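Local coordinates for possible TctC subunit of the Tripartite Tricarboxylate Transport(TTT) Family (Rhodopseudomonas palustris, PDB 6HKE), which binds malate as the periplasmic substrate-binding protein of a tripartite tricarboxylate transporter, probably delivering this C4-dicarboxylate to membrane partners for uptake, at residues G82-A86 with Y96-F102; T103-L107 with P287-L293; T109-V113 with V235-T239. The protein carries 2 engineered substitutions. One frame throughout, in Å; residues are numbered along the deposited sequence.

Contact 1 closes before contact 2 opens, whereas contact 3 is nested inside the long loop that contact 2 closes. Strand 102-118 ties them together: the loop of contact 1 runs into its start, its first residues meet helix 287-305 in contact 2, and further along it pairs with strand 236-244 in contact 3. The centres lie about 11 Å (1 to 2), 14 Å (2 to 3) and 16 Å (1 to 3) apart. Trp238 of contact 3 links all three, touching His84, Leu107 and Leu290. Of the two long strands, 236-244 also pairs with 75-80 and 102-118 with 188-192, consistent with the interlobe crossover strands of a type II periplasmic binding protein; strands 75-80 and 188-192 carry malate-binding His80 and Gln192.

Contact 1 of 3, residues G82-A86 with Y96-F102; sequences GTHGA and YRPDKDF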
ATOM      1  N   GLY A  82      -1.816   1.149  -5.387  1.00 23.61           N
ATOM      2  CA  GLY A  82      -3.217   1.553  -5.626  1.00 22.32           C
ATOM      3  C   GLY A  82      -3.327   2.961  -6.199  1.00 22.43           C
ATOM      4  O   GLY A  82      -3.784   3.125  -7.334  1.00 22.31           O
ATOM      5  N   THR A  83      -2.922   3.979  -5.447  1.00 23.27           N
ATOM      6  CA  THR A  83      -3.250   5.389  -5.766  1.00 22.59           C
ATOM      7  C   THR A  83      -2.534   5.791  -7.050  1.00 23.18           C
ATOM      8  O   THR A  83      -3.067   6.660  -7.758  1.00 22.83           O
ATOM      9  CB  THR A  83      -2.857   6.303  -4.612  1.00 23.69           C
ATOM     10  OG1 THR A  83      -1.449   6.154  -4.432  1.00 23.47           O
ATOM     11  CG2 THR A  83      -3.606   5.957  -3.349  1.00 23.75           C
ATOM     12  N   HIS A  84      -1.372   5.179  -7.322  1.00 22.34           N
ATOM     13  CA  HIS A  84      -0.461   5.580  -8.417  1.00 22.09           C
ATOM     14  C   HIS A  84      -0.203   4.409  -9.358  1.00 23.12           C
ATOM     15  O   HIS A  84       0.867   4.408  -9.999  1.00 22.36           O
ATOM     16  CB  HIS A  84       0.830   6.151  -7.834  1.00 22.36           C
ATOM     17  CG  HIS A  84       0.642   7.528  -7.309  1.00 22.56           C
ATOM     18  ND1 HIS A  84      -0.068   7.778  -6.165  1.00 22.66           N
ATOM     19  CD2 HIS A  84       1.030   8.724  -7.803  1.00 23.52           C
ATOM     20  CE1 HIS A  84      -0.103   9.084  -5.966  1.00 24.59           C
ATOM     21  NE2 HIS A  84       0.572   9.695  -6.965  1.00 22.43           N
ATOM     22  N   GLY A  85      -1.155   3.475  -9.464  1.00 23.20           N
ATOM     23  CA  GLY A  85      -0.992   2.252 -10.271  1.00 23.34           C
ATOM     24  C   GLY A  85      -2.329   1.704 -10.713  1.00 23.73           C
ATOM     25  O   GLY A  85      -2.840   2.161 -11.750  1.00 23.03           O
ATOM     26  N   ALA A  86      -2.870   0.768  -9.933  1.00 25.83           N
ATOM     27  CA  ALA A  86      -4.149   0.064 -10.172  1.00 26.54           C
ATOM     28  C   ALA A  86      -5.288   1.072 -10.374  1.00 26.40           C
ATOM     29  O   ALA A  86      -6.196   0.732 -11.125  1.00 28.89           O
ATOM     30  CB  ALA A  86      -4.446  -0.893  -9.045  1.00 24.97           C
ATOM     31  N   TYR A  96      -6.335  12.316 -11.862  1.00 26.99           N
ATOM     32  CA  TYR A  96      -4.905  12.564 -12.168  1.00 24.95           C
ATOM     33  C   TYR A  96      -4.365  11.364 -12.932  1.00 24.46           C
ATOM     34  O   TYR A  96      -5.013  10.310 -12.937  1.00 25.79           O
ATOM     35  CB  TYR A  96      -4.106  12.799 -10.882  1.00 24.27           C
ATOM     36  CG  TYR A  96      -4.230  11.684  -9.876  1.00 24.08           C
ATOM     37  CD1 TYR A  96      -3.483  10.523  -9.991  1.00 24.99           C
ATOM     38  CD2 TYR A  96      -5.116  11.776  -8.819  1.00 23.66           C
ATOM     39  CE1 TYR A  96      -3.598   9.488  -9.078  1.00 24.92           C
ATOM     40  CE2 TYR A  96      -5.259  10.743  -7.910  1.00 23.33           C
ATOM     41  CZ  TYR A  96      -4.488   9.600  -8.026  1.00 24.01           C
ATOM     42  OH  TYR A  96      -4.634   8.586  -7.123  1.00 22.34           O
ATOM     43  N   ARG A  97      -3.228  11.564 -13.581  1.00 23.90           N
ATOM     44  CA  ARG A  97      -2.393  10.508 -14.197  1.00 25.94           C
ATOM     45  C   ARG A  97      -1.246  10.268 -13.214  1.00 26.92           C
ATOM     46  O   ARG A  97      -0.510  11.188 -12.870  1.00 27.47           O
ATOM     47  CB  ARG A  97      -1.957  10.990 -15.585  1.00 26.20           C
ATOM     48  CG  ARG A  97      -3.101  11.582 -16.412  1.00 26.66           C
ATOM     49  CD  ARG A  97      -2.665  12.451 -17.576  1.00 26.90           C
ATOM     50  NE  ARG A  97      -1.980  13.642 -17.100  1.00 27.43           N
ATOM     51  CZ  ARG A  97      -1.244  14.456 -17.853  1.00 29.96           C
ATOM     52  NH1 ARG A  97      -1.084  14.217 -19.148  1.00 29.85           N
ATOM     53  NH2 ARG A  97      -0.662  15.514 -17.305  1.00 28.91           N
ATOM     54  N   PRO A  98      -1.080   9.064 -12.639  1.00 25.65           N
ATOM     55  CA  PRO A  98      -0.013   8.867 -11.663  1.00 26.60           C
ATOM     56  C   PRO A  98       1.390   9.025 -12.262  1.00 27.62           C
ATOM     57  O   PRO A  98       2.273   9.350 -11.501  1.00 29.84           O
ATOM     58  CB  PRO A  98      -0.220   7.443 -11.151  1.00 25.32           C
ATOM     59  CG  PRO A  98      -1.650   7.121 -11.512  1.00 25.59           C
ATOM     60  CD  PRO A  98      -1.939   7.885 -12.793  1.00 25.72           C
ATOM     61  N   ASP A  99       1.561   8.804 -13.572  1.00 28.33           N
ATOM     62  CA  ASP A  99       2.870   8.995 -14.265  1.00 29.50           C
ATOM     63  C   ASP A  99       3.127  10.482 -14.509  1.00 29.44           C
ATOM     64  O   ASP A  99       4.253  10.904 -14.268  1.00 33.42           O
ATOM     65  CB  ASP A  99       3.034   8.189 -15.562  1.00 29.90           C
ATOM     66  CG  ASP A  99       1.829   8.092 -16.486  1.00 31.26           C
ATOM     67  OD1 ASP A  99       0.722   8.499 -16.079  1.00 29.40           O
ATOM     68  OD2 ASP A  99       2.013   7.560 -17.600  1.00 33.75           O
ATOM     69  N   LYS A 100       2.130  11.253 -14.935  1.00 28.95           N
ATOM     70  CA  LYS A 100       2.364  12.569 -15.573  1.00 28.25           C
ATOM     71  C   LYS A 100       1.945  13.742 -14.684  1.00 26.60           C
ATOM     72  O   LYS A 100       2.373  14.870 -14.978  1.00 25.98           O
ATOM     73  CB  LYS A 100       1.633  12.600 -16.911  1.00 32.68           C
ATOM     74  CG  LYS A 100       2.265  11.716 -17.978  1.00 35.12           C
ATOM     75  CD  LYS A 100       1.439  11.639 -19.248  1.00 38.16           C
ATOM     76  CE  LYS A 100       2.223  11.098 -20.421  1.00 40.36           C
ATOM     77  NZ  LYS A 100       2.403   9.633 -20.314  1.00 43.33           N
ATOM     78  N   ASP A 101       1.170  13.527 -13.623  1.00 27.20           N
ATOM     79  CA  ASP A 101       0.710  14.648 -12.755  1.00 25.76           C
ATOM     80  C   ASP A 101       1.572  14.711 -11.484  1.00 24.80           C
ATOM     81  O   ASP A 101       1.209  15.475 -10.569  1.00 24.23           O
ATOM     82  CB  ASP A 101      -0.798  14.540 -12.533  1.00 25.68           C
ATOM     83  CG  ASP A 101      -1.579  14.935 -13.771  1.00 26.14           C
ATOM     84  OD1 ASP A 101      -1.183  15.933 -14.406  1.00 30.47           O
ATOM     85  OD2 ASP A 101      -2.558  14.246 -14.103  1.00 25.94           O
ATOM     86  N   PHE A 102       2.691  13.977 -11.454  1.00 23.85           N
ATOM     87  CA  PHE A 102       3.599  13.856 -10.287  1.00 23.17           C
ATOM     88  C   PHE A 102       5.047  13.758 -10.746  1.00 25.03           C
ATOM     89  O   PHE A 102       5.341  13.170 -11.814  1.00 25.02           O
ATOM     90  CB  PHE A 102       3.259  12.646  -9.414  1.00 21.84           C
ATOM     91  CG  PHE A 102       1.861  12.727  -8.871  1.00 21.32           C
ATOM     92  CD1 PHE A 102       1.575  13.511  -7.770  1.00 20.61           C
ATOM     93  CD2 PHE A 102       0.814  12.120  -9.538  1.00 20.99           C
ATOM     94  CE1 PHE A 102       0.271  13.636  -7.306  1.00 20.95           C
ATOM     95  CE2 PHE A 102      -0.484  12.240  -9.070  1.00 21.39           C
ATOM     96  CZ  PHE A 102      -0.753  12.983  -7.943  1.00 20.39           C
TER
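This is a buried aromatic and hydrogen-bonded contact between the first turn of helix 82-90 and the loop that returns from that helix to strand 102-118. The helix opens with a wide, pi-type turn at 82-86, and the Thr83 carbonyl takes a short hydrogen bond from the loop: Tyr96 OH donates to Thr83 O at 2.6 Å, the carbonyl lying close to the plane of the phenol ring. Pro98 presses on the same turn, Pro98 CB lying 3.3 Å from His84 CA. Beside it, the imidazole of His84 turns its edge to the face of Phe102 in a T-shaped pair, with centroids 4.6 Å apart, planes at 62° and His84 NE2 3.5 Å from Phe102 CE2. Tyr96 completes the cluster without a true stack: its ring is slid aside from that of His84, with centroids 5.6 Å apart. Phe242 stacks on His84 as well, and Ala63 of helix 61-67 touches all three aromatic residues of the cluster. On the solvent side Arg97 forms a salt bridge with Asp101 (NH2 to OD1, 3.0 Å), while Asp101 OD2 accepts from Arg97 N at 2.8 Å, which tightens the loop. Thr83 OG1 bonds to His84 ND1 at 2.7 Å and also to the backbone of malate-binding His80, so the buried imidazole is linked through the Thr83 hydroxyl to the border of the ligand pocket.

Contact 2 of 3, residues T103-L107 with P287-L293; sequences TPVAL and PVVLAQL
The start of strand 102-118 lies across the first turns of helix 287-305 almost at a right angle: the two short axes cross at 98° and approach to 6.4 Å. The strand is extended except at Val105, whose phi/psi of -104/-56 followed by -164/131 at Ala106 makes a classic beta bulge, both residues facing Leu241 of strand 236-244. The helical segment has regular alpha angles from Val288 on. In register, Val105 sits opposite Pro287 (CA atoms 4.9 Å apart) and Leu107 opposite Leu290 (5.4 Å). Leu290, in the t,p rotamer, is the central bump. Leu290 CD2 settles into the hollow along the bent backbone, 3.9 Å from Pro104 CB, 4.1 Å from Val105 N and 3.5 Å from Ala106 O, while Leu290 CB lies 4.0 Å from Leu107 N. Pro104 is the answering bump: its CB lies 3.5 Å from Pro287 O and its CG 3.8 Å from Ala291 CB, so the ring lodges against the helix between Pro287, Leu290 and Ala291. Pro287 closes one end of the interface, with CG 3.4 Å from Val105 O and a CA-H...O contact of 3.5 Å from Pro287 CA to Val105 O. At the other end Leu107 (t,p) meets Leu293 (m,t), CD1 to CD1 at 3.8 Å. The side chains of Val105 and Ala106 point away, onto helix 249-263, so the strand is sandwiched between two helices. No hydrogen bond crosses the interface, and Val105 O takes one from Asn256; strand and helix are held mainly by apolar shape fit, with the one CA-H...O contact of Pro287 on the bulged carbonyl.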
ATOM      1  N   THR A 103       5.915  14.351  -9.934  1.00 26.12           N
ATOM      2  CA  THR A 103       7.370  14.134  -9.981  1.00 27.47           C
ATOM      3  C   THR A 103       7.681  13.099  -8.911  1.00 27.67           C
ATOM      4  O   THR A 103       7.598  13.401  -7.715  1.00 30.14           O
ATOM      5  CB  THR A 103       8.135  15.453  -9.853  1.00 27.15           C
ATOM      6  OG1 THR A 103       7.698  16.222 -10.971  1.00 28.29           O
ATOM      7  CG2 THR A 103       9.635  15.267  -9.880  1.00 25.24           C
ATOM      8  N   PRO A 104       8.003  11.856  -9.332  1.00 24.09           N
ATOM      9  CA  PRO A 104       8.450  10.815  -8.416  1.00 25.00           C
ATOM     10  C   PRO A 104       9.689  11.310  -7.662  1.00 23.90           C
ATOM     11  O   PRO A 104      10.550  11.865  -8.279  1.00 27.51           O
ATOM     12  CB  PRO A 104       8.812   9.637  -9.335  1.00 25.00           C
ATOM     13  CG  PRO A 104       9.042  10.297 -10.670  1.00 25.27           C
ATOM     14  CD  PRO A 104       8.029  11.408 -10.724  1.00 24.17           C
ATOM     15  N   VAL A 105       9.749  11.090  -6.357  1.00 23.40           N
ATOM     16  CA  VAL A 105      10.915  11.476  -5.519  1.00 23.70           C
ATOM     17  C   VAL A 105      11.713  10.212  -5.206  1.00 23.11           C
ATOM     18  O   VAL A 105      12.925  10.190  -5.534  1.00 22.42           O
ATOM     19  CB  VAL A 105      10.454  12.228  -4.258  1.00 23.84           C
ATOM     20  CG1 VAL A 105      11.579  12.480  -3.270  1.00 24.82           C
ATOM     21  CG2 VAL A 105       9.795  13.526  -4.648  1.00 25.18           C
ATOM     22  N   ALA A 106      11.057   9.206  -4.608  1.00 22.51           N
ATOM     23  CA  ALA A 106      11.728   8.058  -3.963  1.00 20.50           C
ATOM     24  C   ALA A 106      10.765   6.891  -3.707  1.00 20.47           C
ATOM     25  O   ALA A 106       9.692   7.120  -3.111  1.00 18.89           O
ATOM     26  CB  ALA A 106      12.340   8.530  -2.672  1.00 19.97           C
ATOM     27  N   LEU A 107      11.168   5.674  -4.095  1.00 19.13           N
ATOM     28  CA  LEU A 107      10.628   4.419  -3.509  1.00 20.38           C
ATOM     29  C   LEU A 107      10.950   4.416  -2.010  1.00 21.77           C
ATOM     30  O   LEU A 107      12.113   4.645  -1.664  1.00 21.16           O
ATOM     31  CB  LEU A 107      11.262   3.206  -4.179  1.00 20.47           C
ATOM     32  CG  LEU A 107      10.760   1.855  -3.686  1.00 21.01           C
ATOM     33  CD1 LEU A 107       9.260   1.692  -3.915  1.00 19.71           C
ATOM     34  CD2 LEU A 107      11.529   0.752  -4.383  1.00 21.81           C
ATOM     35  N   PRO A 287      15.033   8.480  -8.302  1.00 25.22           N
ATOM     36  CA  PRO A 287      13.655   8.857  -8.650  1.00 25.55           C
ATOM     37  C   PRO A 287      12.987   8.044  -9.779  1.00 26.17           C
ATOM     38  O   PRO A 287      11.771   7.836  -9.738  1.00 28.31           O
ATOM     39  CB  PRO A 287      13.838  10.310  -9.104  1.00 26.32           C
ATOM     40  CG  PRO A 287      14.984  10.817  -8.228  1.00 26.12           C
ATOM     41  CD  PRO A 287      15.932   9.640  -8.161  1.00 25.73           C
ATOM     42  N   VAL A 288      13.766   7.625 -10.779  1.00 23.90           N
ATOM     43  CA  VAL A 288      13.240   6.965 -12.012  1.00 23.40           C
ATOM     44  C   VAL A 288      12.821   5.522 -11.691  1.00 24.05           C
ATOM     45  O   VAL A 288      11.851   5.035 -12.313  1.00 23.44           O
ATOM     46  CB  VAL A 288      14.253   7.040 -13.174  1.00 23.88           C
ATOM     47  CG1 VAL A 288      15.436   6.103 -12.980  1.00 24.39           C
ATOM     48  CG2 VAL A 288      13.588   6.798 -14.524  1.00 22.29           C
ATOM     49  N   VAL A 289      13.465   4.863 -10.720  1.00 22.06           N
ATOM     50  CA  VAL A 289      13.050   3.495 -10.312  1.00 23.40           C
ATOM     51  C   VAL A 289      11.552   3.535  -9.999  1.00 22.90           C
ATOM     52  O   VAL A 289      10.820   2.611 -10.432  1.00 22.58           O
ATOM     53  CB  VAL A 289      13.857   2.981  -9.109  1.00 24.01           C
ATOM     54  CG1 VAL A 289      13.201   1.749  -8.492  1.00 22.47           C
ATOM     55  CG2 VAL A 289      15.307   2.714  -9.503  1.00 24.25           C
ATOM     56  N   LEU A 290      11.116   4.574  -9.284  1.00 21.06           N
ATOM     57  CA  LEU A 290       9.702   4.736  -8.867  1.00 21.74           C
ATOM     58  C   LEU A 290       8.826   5.092 -10.072  1.00 22.11           C
ATOM     59  O   LEU A 290       7.674   4.594 -10.140  1.00 25.10           O
ATOM     60  CB  LEU A 290       9.619   5.801  -7.773  1.00 19.78           C
ATOM     61  CG  LEU A 290       8.203   6.195  -7.374  1.00 18.43           C
ATOM     62  CD1 LEU A 290       7.422   4.988  -6.908  1.00 18.13           C
ATOM     63  CD2 LEU A 290       8.235   7.280  -6.315  1.00 17.70           C
ATOM     64  N   ALA A 291       9.318   5.933 -10.976  1.00 23.78           N
ATOM     65  CA  ALA A 291       8.625   6.281 -12.250  1.00 23.62           C
ATOM     66  C   ALA A 291       8.404   5.000 -13.074  1.00 24.21           C
ATOM     67  O   ALA A 291       7.299   4.860 -13.679  1.00 22.80           O
ATOM     68  CB  ALA A 291       9.424   7.297 -13.023  1.00 22.57           C
ATOM     69  N   GLN A 292       9.395   4.098 -13.071  1.00 22.33           N
ATOM     70  CA  GLN A 292       9.358   2.811 -13.822  1.00 24.87           C
ATOM     71  C   GLN A 292       8.347   1.854 -13.162  1.00 25.12           C
ATOM     72  O   GLN A 292       7.635   1.171 -13.913  1.00 23.99           O
ATOM     73  CB  GLN A 292      10.749   2.184 -13.912  1.00 25.38           C
ATOM     74  CG  GLN A 292      10.790   0.946 -14.799  1.00 26.80           C
ATOM     75  CD  GLN A 292      10.384   1.237 -16.223  1.00 27.96           C
ATOM     76  OE1 GLN A 292      10.663   2.298 -16.771  1.00 26.31           O
ATOM     77  NE2 GLN A 292       9.748   0.260 -16.849  1.00 30.58           N
ATOM     78  N   LEU A 293       8.255   1.847 -11.824  1.00 24.52           N
ATOM     79  CA  LEU A 293       7.264   1.049 -11.054  1.00 25.09           C
ATOM     80  C   LEU A 293       5.864   1.573 -11.358  1.00 23.83           C
ATOM     81  O   LEU A 293       4.972   0.742 -11.526  1.00 22.91           O
ATOM     82  CB  LEU A 293       7.529   1.136  -9.544  1.00 25.89           C
ATOM     83  CG  LEU A 293       8.563   0.170  -8.974  1.00 27.14           C
ATOM     84  CD1 LEU A 293       8.754   0.416  -7.484  1.00 28.79           C
ATOM     85  CD2 LEU A 293       8.180  -1.283  -9.220  1.00 27.43           C
TER

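Contact 3 of 3, residues T109-V113 with V235-T239; sequences TEMPV and VGAWT
Ala237, Thr109 and Val113 carry the largest buried areas in this antiparallel pairing of strands 102-118 and 236-244, whose short axes approach to 4.6 Å with directions at 151°. Ala237 forms a hydrogen-bonded pair with Met111 (CA atoms 5.3 Å apart): Met111 N donates to Ala237 O at 3.0 Å and Ala237 N to Met111 O at 2.8 Å. The methyl of Ala237 sits 4.3 Å from Met111 CG, with Met111 in a p chi1 rotamer. Two residues along, Thr109 pairs with Thr239 in the same way, Thr239 N reaching Thr109 O at 2.9 Å, while the return bond, Thr109 N to Thr239 O, is weak at 3.5 Å. Thr109 CG2 lies 4.0 Å from Thr239 CB, and Thr109 OG1 bonds to Leu278 O. Such long antiparallel partners are consistent with the interlobe crossover strands of type II periplasmic binding proteins. The face bearing Thr109, Met111, Ala237 and Thr239 meets malate-binding Gln192, and the Thr239 side chain lies about 3 Å from that of His80. Glu110 and Trp238, a non-hydrogen-bonded pair with CA atoms 4.1 Å apart, point to the opposite face, where Trp238 NE1 bonds to Glu297 of helix 287-305. Val113, extended with chi1 t, sets CG2 3.7 Å from Val235 CG1 and 4.1 Å from Ala237 CB, and its side chain also touches malate-binding Val150.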
ATOM      1  N   THR A 109       9.422   1.843   0.257  1.00 24.72           N
ATOM      2  CA  THR A 109       9.391   0.415   0.620  1.00 24.61           C
ATOM      3  C   THR A 109       8.591  -0.370  -0.413  1.00 26.79           C
ATOM      4  O   THR A 109       7.934   0.231  -1.301  1.00 25.72           O
ATOM      5  CB  THR A 109       8.819   0.213   2.029  1.00 25.81           C
ATOM      6  OG1 THR A 109       9.123  -1.131   2.416  1.00 23.85           O
ATOM      7  CG2 THR A 109       7.325   0.460   2.128  1.00 25.09           C
ATOM      8  N   GLU A 110       8.696  -1.686  -0.294  1.00 29.09           N
ATOM      9  CA  GLU A 110       7.947  -2.686  -1.082  1.00 32.68           C
ATOM     10  C   GLU A 110       7.671  -3.815  -0.105  1.00 28.83           C
ATOM     11  O   GLU A 110       8.544  -4.095   0.733  1.00 28.70           O
ATOM     12  CB  GLU A 110       8.751  -3.148  -2.300  1.00 39.78           C
ATOM     13  CG  GLU A 110       7.954  -3.996  -3.280  1.00 48.25           C
ATOM     14  CD  GLU A 110       8.439  -3.910  -4.722  1.00 55.06           C
ATOM     15  OE1 GLU A 110       9.632  -3.526  -4.926  1.00 54.78           O
ATOM     16  OE2 GLU A 110       7.614  -4.203  -5.642  1.00 54.88           O
ATOM     17  N   MET A 111       6.475  -4.374  -0.163  1.00 27.59           N
ATOM     18  CA  MET A 111       6.082  -5.466   0.744  1.00 27.18           C
ATOM     19  C   MET A 111       4.995  -6.306   0.082  1.00 26.20           C
ATOM     20  O   MET A 111       4.196  -5.810  -0.719  1.00 22.73           O
ATOM     21  CB  MET A 111       5.572  -4.861   2.051  1.00 26.99           C
ATOM     22  CG  MET A 111       4.248  -4.139   1.905  1.00 26.66           C
ATOM     23  SD  MET A 111       3.798  -3.338   3.455  1.00 29.68           S
ATOM     24  CE  MET A 111       4.757  -1.829   3.381  1.00 29.40           C
ATOM     25  N   PRO A 112       4.923  -7.608   0.423  1.00 26.20           N
ATOM     26  CA  PRO A 112       3.810  -8.433  -0.023  1.00 26.17           C
ATOM     27  C   PRO A 112       2.488  -8.094   0.683  1.00 25.90           C
ATOM     28  O   PRO A 112       2.453  -7.448   1.732  1.00 27.10           O
ATOM     29  CB  PRO A 112       4.278  -9.852   0.280  1.00 25.34           C
ATOM     30  CG  PRO A 112       5.213  -9.677   1.457  1.00 27.18           C
ATOM     31  CD  PRO A 112       5.910  -8.355   1.215  1.00 26.90           C
ATOM     32  N   VAL A 113       1.431  -8.525   0.023  1.00 25.29           N
ATOM     33  CA  VAL A 113       0.020  -8.487   0.467  1.00 25.40           C
ATOM     34  C   VAL A 113      -0.365  -9.904   0.906  1.00 27.16           C
ATOM     35  O   VAL A 113       0.065 -10.890   0.234  1.00 26.48           O
ATOM     36  CB  VAL A 113      -0.861  -8.007  -0.696  1.00 25.50           C
ATOM     37  CG1 VAL A 113      -2.330  -8.333  -0.487  1.00 26.60           C
ATOM     38  CG2 VAL A 113      -0.656  -6.526  -0.949  1.00 26.32           C
ATOM     39  N   VAL A 235       0.914  -9.811  -5.612  1.00 27.73           N
ATOM     40  CA  VAL A 235       0.802  -8.345  -5.451  1.00 27.48           C
ATOM     41  C   VAL A 235       2.014  -7.907  -4.628  1.00 27.02           C
ATOM     42  O   VAL A 235       2.134  -8.309  -3.442  1.00 29.47           O
ATOM     43  CB  VAL A 235      -0.551  -7.959  -4.821  1.00 27.33           C
ATOM     44  CG1 VAL A 235      -0.681  -6.459  -4.663  1.00 27.14           C
ATOM     45  CG2 VAL A 235      -1.728  -8.501  -5.619  1.00 27.03           C
ATOM     46  N   GLY A 236       2.936  -7.200  -5.275  1.00 27.01           N
ATOM     47  CA  GLY A 236       4.054  -6.507  -4.617  1.00 25.63           C
ATOM     48  C   GLY A 236       3.655  -5.067  -4.426  1.00 25.52           C
ATOM     49  O   GLY A 236       3.541  -4.353  -5.456  1.00 26.71           O
ATOM     50  N   ALA A 237       3.335  -4.688  -3.186  1.00 22.89           N
ATOM     51  CA  ALA A 237       2.833  -3.345  -2.850  1.00 22.38           C
ATOM     52  C   ALA A 237       4.025  -2.431  -2.606  1.00 21.77           C
ATOM     53  O   ALA A 237       4.603  -2.473  -1.522  1.00 25.41           O
ATOM     54  CB  ALA A 237       1.925  -3.408  -1.647  1.00 24.62           C
ATOM     55  N   TRP A 238       4.368  -1.616  -3.586  1.00 22.14           N
ATOM     56  CA  TRP A 238       5.386  -0.552  -3.431  1.00 21.54           C
ATOM     57  C   TRP A 238       4.679   0.671  -2.861  1.00 23.23           C
ATOM     58  O   TRP A 238       3.468   0.881  -3.142  1.00 22.99           O
ATOM     59  CB  TRP A 238       6.101  -0.256  -4.752  1.00 21.26           C
ATOM     60  CG  TRP A 238       5.186  -0.055  -5.918  1.00 21.79           C
ATOM     61  CD1 TRP A 238       4.776  -0.997  -6.816  1.00 21.44           C
ATOM     62  CD2 TRP A 238       4.591   1.186  -6.330  1.00 20.98           C
ATOM     63  NE1 TRP A 238       3.954  -0.426  -7.753  1.00 21.98           N
ATOM     64  CE2 TRP A 238       3.826   0.913  -7.481  1.00 21.55           C
ATOM     65  CE3 TRP A 238       4.624   2.493  -5.834  1.00 21.87           C
ATOM     66  CZ2 TRP A 238       3.075   1.894  -8.123  1.00 20.83           C
ATOM     67  CZ3 TRP A 238       3.921   3.473  -6.494  1.00 21.95           C
ATOM     68  CH2 TRP A 238       3.151   3.173  -7.623  1.00 22.59           C
ATOM     69  N   THR A 239       5.398   1.416  -2.038  1.00 24.00           N
ATOM     70  CA  THR A 239       4.955   2.730  -1.529  1.00 23.98           C
ATOM     71  C   THR A 239       5.999   3.751  -1.976  1.00 22.34           C
ATOM     72  O   THR A 239       7.190   3.435  -1.894  1.00 20.81           O
ATOM     73  CB  THR A 239       4.699   2.619  -0.026  1.00 25.60           C
ATOM     74  OG1 THR A 239       3.500   1.844   0.083  1.00 25.92           O
ATOM     75  CG2 THR A 239       4.570   3.958   0.670  1.00 24.63           C
TER